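Local coordinates for protein Udp-n-acetylglucosamine pyrophosphorylase (Trypanosoma brucei, PDB 4BQH) that probably catalyses the transfer of a uridylyl group from UTP to N-acetyl-alpha-D-glucosamine 1-phosphate, releasing diphosphate and yielding UDP-N-acetylglucosamine, at residues Q143-S146 against C152-I155; D429-F434 against V452-S457; G435-A440 against D446-A451. All blocks are in the same frame, centred on the assembly; numbering follows the deposited sequence.

Interaction 1 of 3, residues Q143-S146 against C152-I155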
loop_
_atom_site.group_PDB
_atom_site.type_symbol
_atom_site.label_atom_id
_atom_site.label_comp_id
_atom_site.label_asym_id
_atom_site.label_seq_id
_atom_site.Cartn_x
_atom_site.Cartn_y
_atom_site.Cartn_z
ATOM N N GLN A 143 -5.629 -22.491 1.996
ATOM C CA GLN A 143 -6.519 -21.632 1.237
ATOM C C GLN A 143 -5.832 -21.522 -0.091
ATOM O O GLN A 143 -4.620 -21.414 -0.141
ATOM C CB GLN A 143 -6.588 -20.218 1.842
ATOM C CG GLN A 143 -7.094 -20.182 3.258
ATOM C CD GLN A 143 -6.847 -18.842 3.910
ATOM O OE1 GLN A 143 -7.670 -17.940 3.799
ATOM N NE2 GLN A 143 -5.716 -18.704 4.579
ATOM N N ARG A 144 -6.560 -21.533 -1.181
ATOM C CA ARG A 144 -5.821 -21.375 -2.430
ATOM C C ARG A 144 -6.288 -20.061 -2.996
ATOM O O ARG A 144 -7.059 -20.007 -3.942
ATOM C CB ARG A 144 -6.002 -22.583 -3.371
ATOM C CG ARG A 144 -5.621 -23.937 -2.766
ATOM C CD ARG A 144 -4.179 -24.024 -2.266
ATOM N N LYS A 145 -5.864 -18.981 -2.342
ATOM C CA LYS A 145 -6.417 -17.668 -2.624
ATOM C C LYS A 145 -5.319 -16.750 -3.123
ATOM O O LYS A 145 -4.202 -16.788 -2.606
ATOM C CB LYS A 145 -7.024 -17.075 -1.351
ATOM C CG LYS A 145 -8.174 -17.903 -0.783
ATOM C CD LYS A 145 -8.651 -17.314 0.512
ATOM C CE LYS A 145 -9.751 -18.202 1.109
ATOM N NZ LYS A 145 -10.091 -17.686 2.462
ATOM N N SER A 146 -5.653 -15.948 -4.127
ATOM C CA SER A 146 -4.772 -14.872 -4.594
ATOM C C SER A 146 -4.563 -13.795 -3.517
ATOM O O SER A 146 -5.319 -13.690 -2.548
ATOM C CB SER A 146 -5.305 -14.236 -5.890
ATOM O OG SER A 146 -6.548 -13.545 -5.724
ATOM N N CYS A 152 -9.574 -8.618 -0.218
ATOM C CA CYS A 152 -11.016 -8.368 -0.256
ATOM C C CYS A 152 -11.752 -9.055 0.893
ATOM O O CYS A 152 -12.723 -8.512 1.433
ATOM C CB CYS A 152 -11.605 -8.787 -1.603
ATOM S SG CYS A 152 -10.981 -7.802 -2.990
ATOM N N GLU A 153 -11.289 -10.241 1.274
ATOM C CA GLU A 153 -11.889 -10.934 2.389
ATOM C C GLU A 153 -11.606 -10.224 3.702
ATOM O O GLU A 153 -12.454 -10.199 4.588
ATOM C CB GLU A 153 -11.404 -12.383 2.433
ATOM C CG GLU A 153 -12.067 -13.209 1.361
ATOM C CD GLU A 153 -11.664 -14.678 1.388
ATOM O OE1 GLU A 153 -10.880 -15.090 2.265
ATOM O OE2 GLU A 153 -12.154 -15.415 0.508
ATOM N N LYS A 154 -10.425 -9.602 3.832
ATOM C CA LYS A 154 -10.158 -8.804 5.023
ATOM C C LYS A 154 -11.141 -7.627 5.102
ATOM O O LYS A 154 -11.664 -7.330 6.170
ATOM C CB LYS A 154 -8.705 -8.307 5.044
ATOM C CG LYS A 154 -7.695 -9.430 5.320
ATOM C CD LYS A 154 -6.247 -8.967 5.106
ATOM C CE LYS A 154 -5.248 -10.038 5.552
ATOM N NZ LYS A 154 -3.834 -9.590 5.277
ATOM N N ILE A 155 -11.431 -7.001 3.965
ATOM C CA ILE A 155 -12.382 -5.880 3.964
ATOM C C ILE A 155 -13.747 -6.394 4.392
ATOM O O ILE A 155 -14.404 -5.789 5.251
ATOM C CB ILE A 155 -12.492 -5.239 2.576
ATOM C CG1 ILE A 155 -11.195 -4.484 2.273
ATOM C CG2 ILE A 155 -13.730 -4.325 2.474
ATOM C CD1 ILE A 155 -11.122 -3.897 0.886
#
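Lys-145 and Glu-153 join the loop that leads into helix 147-166 to the second turn of that helix, through a single buried salt bridge. Cys-152 packs on Leu-176, Phe-192, Phe-198 and Leu-200. Glu-153 follows and carries the whole contact. Its chain is extended beyond CG (chi2 -178°), so the carboxylate reaches out from the helix and meets the lysine about at right angles. Glu-153 OE1 receives Lys-145 NZ at 2.7 Å on its syn lone pair, the side of the second oxygen. That oxygen, OE2, stands 3.6 Å from Lys-145 NZ, so the grip on the carboxylate is one-sided. The last methylene of the lysine is drawn close too, with Lys-145 CE 3.5 Å from Glu-153 OE1.

The helix lies in a beta-alpha-beta crossover of the GT-A fold, between strand 114-119 and its parallel neighbour 175-180. Ser-146 is its N-cap, with OG bonded to Met-149 N.

The ammonium group has further partners. Gln-143 OE1 accepts from Lys-145 NZ at 2.8 Å, in the carbonyl plane and on a lone pair (C=O...N angle 134°), while Gln-143 NE2 is bonded to Glu-503. Glu-541 supplies a second salt bridge to NZ. Three oxygens thus surround the buried ammonium group, and two carboxylates around it would probably stabilise its positive charge. One residue on from Glu-153, Lys-154 leaves this cluster and bonds through NZ to the carbonyl of Ala-286. Ile-155 rests on Leu-176 of strand 175-180, on the sheet side of the helix.

Interaction 2 of 3, residues D429-F434 against V452-S457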
loop_
_atom_site.group_PDB
_atom_site.type_symbol
_atom_site.label_atom_id
_atom_site.label_comp_id
_atom_site.label_asym_id
_atom_site.label_seq_id
_atom_site.Cartn_x
_atom_site.Cartn_y
_atom_site.Cartn_z
ATOM N N ASP A 429 4.237 -4.046 15.300
ATOM C CA ASP A 429 4.937 -5.304 15.375
ATOM C C ASP A 429 5.143 -5.867 13.959
ATOM O O ASP A 429 4.185 -6.299 13.326
ATOM C CB ASP A 429 4.037 -6.231 16.223
ATOM C CG ASP A 429 4.762 -7.423 16.787
ATOM O OD1 ASP A 429 5.572 -8.036 16.047
ATOM O OD2 ASP A 429 4.470 -7.760 17.984
ATOM N N ARG A 430 6.387 -5.903 13.483
ATOM C CA ARG A 430 6.677 -6.259 12.089
ATOM C C ARG A 430 6.093 -7.620 11.737
ATOM O O ARG A 430 5.502 -7.811 10.685
ATOM C CB ARG A 430 8.193 -6.259 11.819
ATOM C CG ARG A 430 8.547 -6.583 10.366
ATOM C CD ARG A 430 10.048 -6.799 10.190
ATOM N NE ARG A 430 10.817 -5.607 10.549
ATOM C CZ ARG A 430 11.660 -4.965 9.729
ATOM N NH1 ARG A 430 11.841 -5.368 8.475
ATOM N NH2 ARG A 430 12.320 -3.900 10.176
ATOM N N ASP A 431 6.260 -8.561 12.652
ATOM C CA ASP A 431 5.858 -9.920 12.361
ATOM C C ASP A 431 4.340 -10.105 12.328
ATOM O O ASP A 431 3.874 -11.156 11.895
ATOM C CB ASP A 431 6.552 -10.885 13.317
ATOM C CG ASP A 431 8.042 -11.042 13.006
ATOM O OD1 ASP A 431 8.609 -10.292 12.187
ATOM O OD2 ASP A 431 8.656 -11.944 13.578
ATOM N N ASP A 432 3.585 -9.087 12.746
ATOM C CA ASP A 432 2.129 -9.108 12.661
ATOM C C ASP A 432 1.614 -8.312 11.449
ATOM O O ASP A 432 0.442 -8.437 11.072
ATOM C CB ASP A 432 1.498 -8.518 13.943
ATOM C CG ASP A 432 1.678 -9.411 15.167
ATOM O OD1 ASP A 432 1.870 -10.647 15.010
ATOM O OD2 ASP A 432 1.591 -8.870 16.296
ATOM N N GLU A 433 2.483 -7.501 10.843
ATOM C CA GLU A 433 2.026 -6.412 9.998
ATOM C C GLU A 433 2.730 -6.304 8.646
ATOM O O GLU A 433 2.235 -5.631 7.770
ATOM C CB GLU A 433 2.196 -5.083 10.754
ATOM C CG GLU A 433 1.320 -4.919 11.993
ATOM C CD GLU A 433 0.029 -4.157 11.718
ATOM O OE1 GLU A 433 -0.040 -3.439 10.720
ATOM O OE2 GLU A 433 -0.912 -4.264 12.527
ATOM N N PHE A 434 3.873 -6.966 8.471
ATOM C CA PHE A 434 4.689 -6.705 7.292
ATOM C C PHE A 434 5.409 -7.970 6.823
ATOM O O PHE A 434 6.398 -8.365 7.431
ATOM C CB PHE A 434 5.701 -5.588 7.640
ATOM C CG PHE A 434 6.613 -5.178 6.498
ATOM C CD1 PHE A 434 6.105 -4.554 5.364
ATOM C CD2 PHE A 434 7.986 -5.413 6.582
ATOM C CE1 PHE A 434 6.955 -4.201 4.315
ATOM C CE2 PHE A 434 8.852 -5.028 5.562
ATOM C CZ PHE A 434 8.337 -4.408 4.429
ATOM N N VAL A 452 4.503 -16.541 4.361
ATOM C CA VAL A 452 3.640 -17.621 4.877
ATOM C C VAL A 452 4.079 -18.032 6.277
ATOM O O VAL A 452 3.247 -18.213 7.141
ATOM C CB VAL A 452 3.529 -18.822 3.896
ATOM C CG1 VAL A 452 2.920 -20.072 4.568
ATOM C CG2 VAL A 452 2.750 -18.430 2.636
ATOM N N ARG A 453 5.385 -18.166 6.533
ATOM C CA ARG A 453 5.816 -18.448 7.900
ATOM C C ARG A 453 5.313 -17.412 8.908
ATOM O O ARG A 453 4.877 -17.777 9.984
ATOM C CB ARG A 453 7.354 -18.579 7.998
ATOM C CG ARG A 453 7.903 -18.711 9.425
ATOM C CD ARG A 453 9.448 -18.671 9.427
ATOM N NE ARG A 453 9.936 -19.586 8.401
ATOM C CZ ARG A 453 10.592 -19.215 7.307
ATOM N NH1 ARG A 453 10.935 -17.932 7.096
ATOM N NH2 ARG A 453 10.939 -20.131 6.443
ATOM N N LEU A 454 5.383 -16.117 8.580
ATOM C CA LEU A 454 4.907 -15.099 9.525
ATOM C C LEU A 454 3.390 -15.205 9.733
ATOM O O LEU A 454 2.904 -15.049 10.860
ATOM C CB LEU A 454 5.238 -13.686 9.025
ATOM C CG LEU A 454 6.749 -13.377 8.913
ATOM C CD1 LEU A 454 6.924 -12.002 8.274
ATOM C CD2 LEU A 454 7.439 -13.428 10.266
ATOM N N LEU A 455 2.678 -15.467 8.647
ATOM C CA LEU A 455 1.201 -15.576 8.694
ATOM C C LEU A 455 0.802 -16.713 9.620
ATOM O O LEU A 455 0.015 -16.526 10.566
ATOM C CB LEU A 455 0.604 -15.783 7.294
ATOM C CG LEU A 455 -0.938 -15.719 7.193
ATOM C CD1 LEU A 455 -1.443 -14.277 7.342
ATOM C CD2 LEU A 455 -1.450 -16.305 5.894
ATOM N N LEU A 456 1.386 -17.885 9.392
ATOM C CA LEU A 456 1.091 -19.024 10.278
ATOM C C LEU A 456 1.478 -18.764 11.726
ATOM O O LEU A 456 0.739 -19.087 12.656
ATOM C CB LEU A 456 1.743 -20.304 9.750
ATOM C CG LEU A 456 1.346 -20.762 8.354
ATOM C CD1 LEU A 456 1.893 -22.163 8.108
ATOM C CD2 LEU A 456 -0.155 -20.733 8.140
ATOM N N SER A 457 2.626 -18.128 11.945
ATOM C CA SER A 457 3.034 -17.826 13.303
ATOM C C SER A 457 2.067 -16.910 14.029
ATOM O O SER A 457 1.836 -17.059 15.239
ATOM C CB SER A 457 4.438 -17.214 13.327
ATOM O OG SER A 457 5.370 -18.256 13.131
HETATM O O HOH W 1 4.300 -13.679 12.697
#
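Leu-454 places one methyl over the face of the carboxylate of Asp-431, and the two side chains cross at about a right angle. Leu-454 CD2 stands 3.7 Å from Asp-431 CG, almost straight above it on one face of the group. The same methyl is 3.9 Å from Asp-431 OD1 and 3.8 Å from OD2, nearly equal distances that fit this face-on position. The contact is therefore apolar against the pi face of the carboxylate, while the polar end is engaged elsewhere, OD1 forming a salt bridge with Arg-312.

The leucine's other methyl works in a different direction. CG lies beside the backbone N (chi1 -64°) and CD1 continues the chain away from CA, which carries Leu-454 CD1 to 3.8 Å from Phe-434 O. The phenylalanine takes part through its carbonyl, since its CB points away from helix 448-471.

Segment 429-434 holds a short, weakly bonded helix at about 430-433, following strand 423-427, a member of the mixed central sheet of this GT-A-type enzyme, and the contact sets that turn against the flank of the long helix 448-471. Within the turn, Arg-430 O accepts from both Glu-433 N and Phe-434 N, the latter at 2.9 Å.

Next to the apolar touch, a water spans the two backbones. It donates to Asp-431 O at 2.7 Å and to Leu-454 O, also at 2.7 Å, so both of its protons are spent on carbonyl oxygens of the two segments. Farther along the long helix, Arg-461 forms a salt bridge with Asp-432 and ties down the same turn.

Interaction 3 of 3, residues G435-A440 against D446-A451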
loop_
_atom_site.group_PDB
_atom_site.type_symbol
_atom_site.label_atom_id
_atom_site.label_comp_id
_atom_site.label_asym_id
_atom_site.label_seq_id
_atom_site.Cartn_x
_atom_site.Cartn_y
_atom_site.Cartn_z
ATOM N N GLY A 435 4.912 -8.548 5.720
ATOM C CA GLY A 435 5.441 -9.786 5.093
ATOM C C GLY A 435 5.366 -9.600 3.584
ATOM O O GLY A 435 4.462 -10.135 2.917
ATOM N N PRO A 436 6.289 -8.805 3.034
ATOM C CA PRO A 436 6.265 -8.481 1.613
ATOM C C PRO A 436 6.700 -9.675 0.770
ATOM O O PRO A 436 7.698 -10.331 1.071
ATOM C CB PRO A 436 7.260 -7.311 1.499
ATOM C CG PRO A 436 8.184 -7.503 2.631
ATOM C CD PRO A 436 7.419 -8.176 3.739
ATOM N N VAL A 437 5.916 -9.972 -0.252
ATOM C CA VAL A 437 6.207 -11.068 -1.163
ATOM C C VAL A 437 6.813 -10.460 -2.427
ATOM O O VAL A 437 6.101 -9.916 -3.268
ATOM C CB VAL A 437 4.942 -11.872 -1.496
ATOM C CG1 VAL A 437 5.315 -13.050 -2.378
ATOM C CG2 VAL A 437 4.253 -12.351 -0.201
ATOM N N LYS A 438 8.141 -10.542 -2.525
ATOM C CA LYS A 438 8.880 -9.794 -3.533
ATOM C C LYS A 438 9.854 -10.645 -4.333
ATOM O O LYS A 438 10.088 -10.363 -5.504
ATOM C CB LYS A 438 9.661 -8.650 -2.884
ATOM C CG LYS A 438 8.822 -7.591 -2.178
ATOM C CD LYS A 438 9.707 -6.583 -1.450
ATOM C CE LYS A 438 10.540 -5.745 -2.414
ATOM N NZ LYS A 438 10.046 -4.346 -2.486
ATOM N N ASN A 439 10.432 -11.665 -3.707
ATOM C CA ASN A 439 11.495 -12.474 -4.368
ATOM C C ASN A 439 11.101 -13.909 -4.484
ATOM O O ASN A 439 10.450 -14.432 -3.593
ATOM C CB ASN A 439 12.788 -12.392 -3.556
ATOM C CG ASN A 439 13.286 -10.979 -3.401
ATOM O OD1 ASN A 439 13.680 -10.564 -2.314
ATOM N ND2 ASN A 439 13.285 -10.230 -4.488
ATOM N N ALA A 440 11.514 -14.571 -5.565
ATOM C CA ALA A 440 11.115 -15.964 -5.778
ATOM C C ALA A 440 11.606 -16.850 -4.639
ATOM O O ALA A 440 12.663 -16.591 -4.064
ATOM C CB ALA A 440 11.635 -16.473 -7.117
ATOM N N ASP A 446 12.266 -11.838 1.850
ATOM C CA ASP A 446 11.032 -11.388 1.197
ATOM C C ASP A 446 10.462 -12.393 0.183
ATOM O O ASP A 446 9.941 -12.012 -0.871
ATOM C CB ASP A 446 11.225 -10.017 0.509
ATOM C CG ASP A 446 11.566 -8.899 1.480
ATOM O OD1 ASP A 446 11.430 -9.065 2.715
ATOM O OD2 ASP A 446 11.992 -7.820 0.991
ATOM N N THR A 447 10.545 -13.681 0.503
ATOM C CA THR A 447 9.977 -14.716 -0.357
ATOM C C THR A 447 8.545 -15.073 0.108
ATOM O O THR A 447 8.166 -14.748 1.242
ATOM C CB THR A 447 10.805 -16.009 -0.296
ATOM O OG1 THR A 447 10.639 -16.595 0.995
ATOM C CG2 THR A 447 12.295 -15.731 -0.552
ATOM N N PRO A 448 7.762 -15.743 -0.761
ATOM C CA PRO A 448 6.439 -16.218 -0.343
ATOM C C PRO A 448 6.535 -17.098 0.895
ATOM O O PRO A 448 5.755 -16.935 1.806
ATOM C CB PRO A 448 5.941 -17.005 -1.571
ATOM C CG PRO A 448 6.641 -16.351 -2.716
ATOM C CD PRO A 448 8.015 -16.067 -2.179
ATOM N N ALA A 449 7.520 -18.006 0.952
ATOM C CA ALA A 449 7.633 -18.861 2.121
ATOM C C ALA A 449 7.898 -18.089 3.398
ATOM O O ALA A 449 7.436 -18.495 4.462
ATOM C CB ALA A 449 8.720 -19.920 1.903
ATOM N N ASP A 450 8.691 -17.008 3.308
ATOM C CA ASP A 450 8.978 -16.179 4.460
ATOM C C ASP A 450 7.693 -15.517 4.947
ATOM O O ASP A 450 7.448 -15.477 6.146
ATOM C CB ASP A 450 10.053 -15.107 4.167
ATOM C CG ASP A 450 11.459 -15.700 3.929
ATOM O OD1 ASP A 450 11.839 -16.727 4.546
ATOM O OD2 ASP A 450 12.199 -15.130 3.093
ATOM N N ALA A 451 6.868 -15.019 4.016
ATOM C CA ALA A 451 5.610 -14.365 4.403
ATOM C C ALA A 451 4.625 -15.374 4.999
ATOM O O ALA A 451 4.010 -15.088 6.015
ATOM C CB ALA A 451 4.973 -13.653 3.211
HETATM O O HOH W 2 8.266 -12.200 2.942
#
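A capping box starts helix 448-471, and the preceding loop 435-440 wraps around that start. Thr-447, the N-cap, accepts from Asp-450 N at its OG1 (3.1 Å). In return Thr-447 N makes a weak bond to Asp-450 OD2. The threonine hydroxyl is set between its own N and carbonyl carbon (chi1 69°), where it can face the open helix end.

Just ahead of the cap, Asp-446 O receives two successive backbone N-H groups. Lys-438 N and Asn-439 N each lie 2.9 Å from Asp-446 O, both nearly straight, the former tilted slightly from the carbonyl plane and the latter well above it. The bond pair is backed by a CH...O contact from Thr-447 CA to Asn-439 O at 3.3 Å. A water donates to both Pro-436 O and Thr-447 O. Asp-446 OD1 lies 3.6 Å from Pro-436 CG, and the side chain runs beside that of Lys-438, pointing the same way, with Asp-446 OD2 3.6 Å from Lys-438 CD.

Beside these polar links, Val-437 spreads its methyls over the first turn: CG1, anti to the valine N, meets Pro-448 CG at 3.6 Å, and CG2 meets Ala-451 CB at 3.7 Å.

Through their backbones Gly-435 bonds with Leu-284 and Val-437 with Asp-282, in the loop that follows strand 275-280, so the wrapped segment lies between that end of the central sheet and the N terminus of helix 448-471.

Overall arrangement
From the N terminus, interaction 1 comes first and spans the first turn of helix 147-166, joining its lead-in 143-146 to the helix itself within the crossover between two parallel strands of the central sheet. Much later, interaction 2 opens just after strand 423-427 and closes on helix 448-471. Interaction 3 falls within that span, linking 435-440 to the beginning of the same helix, so interaction 3 is nested within interaction 2, and their centres lie about 11 Å apart. They touch where Leu-454 CD1 approaches Gly-435 CA at 4.2 Å. Interaction 1 remains separate, its nearest atoms about 5 Å from interaction 2 and about 9 Å from interaction 3.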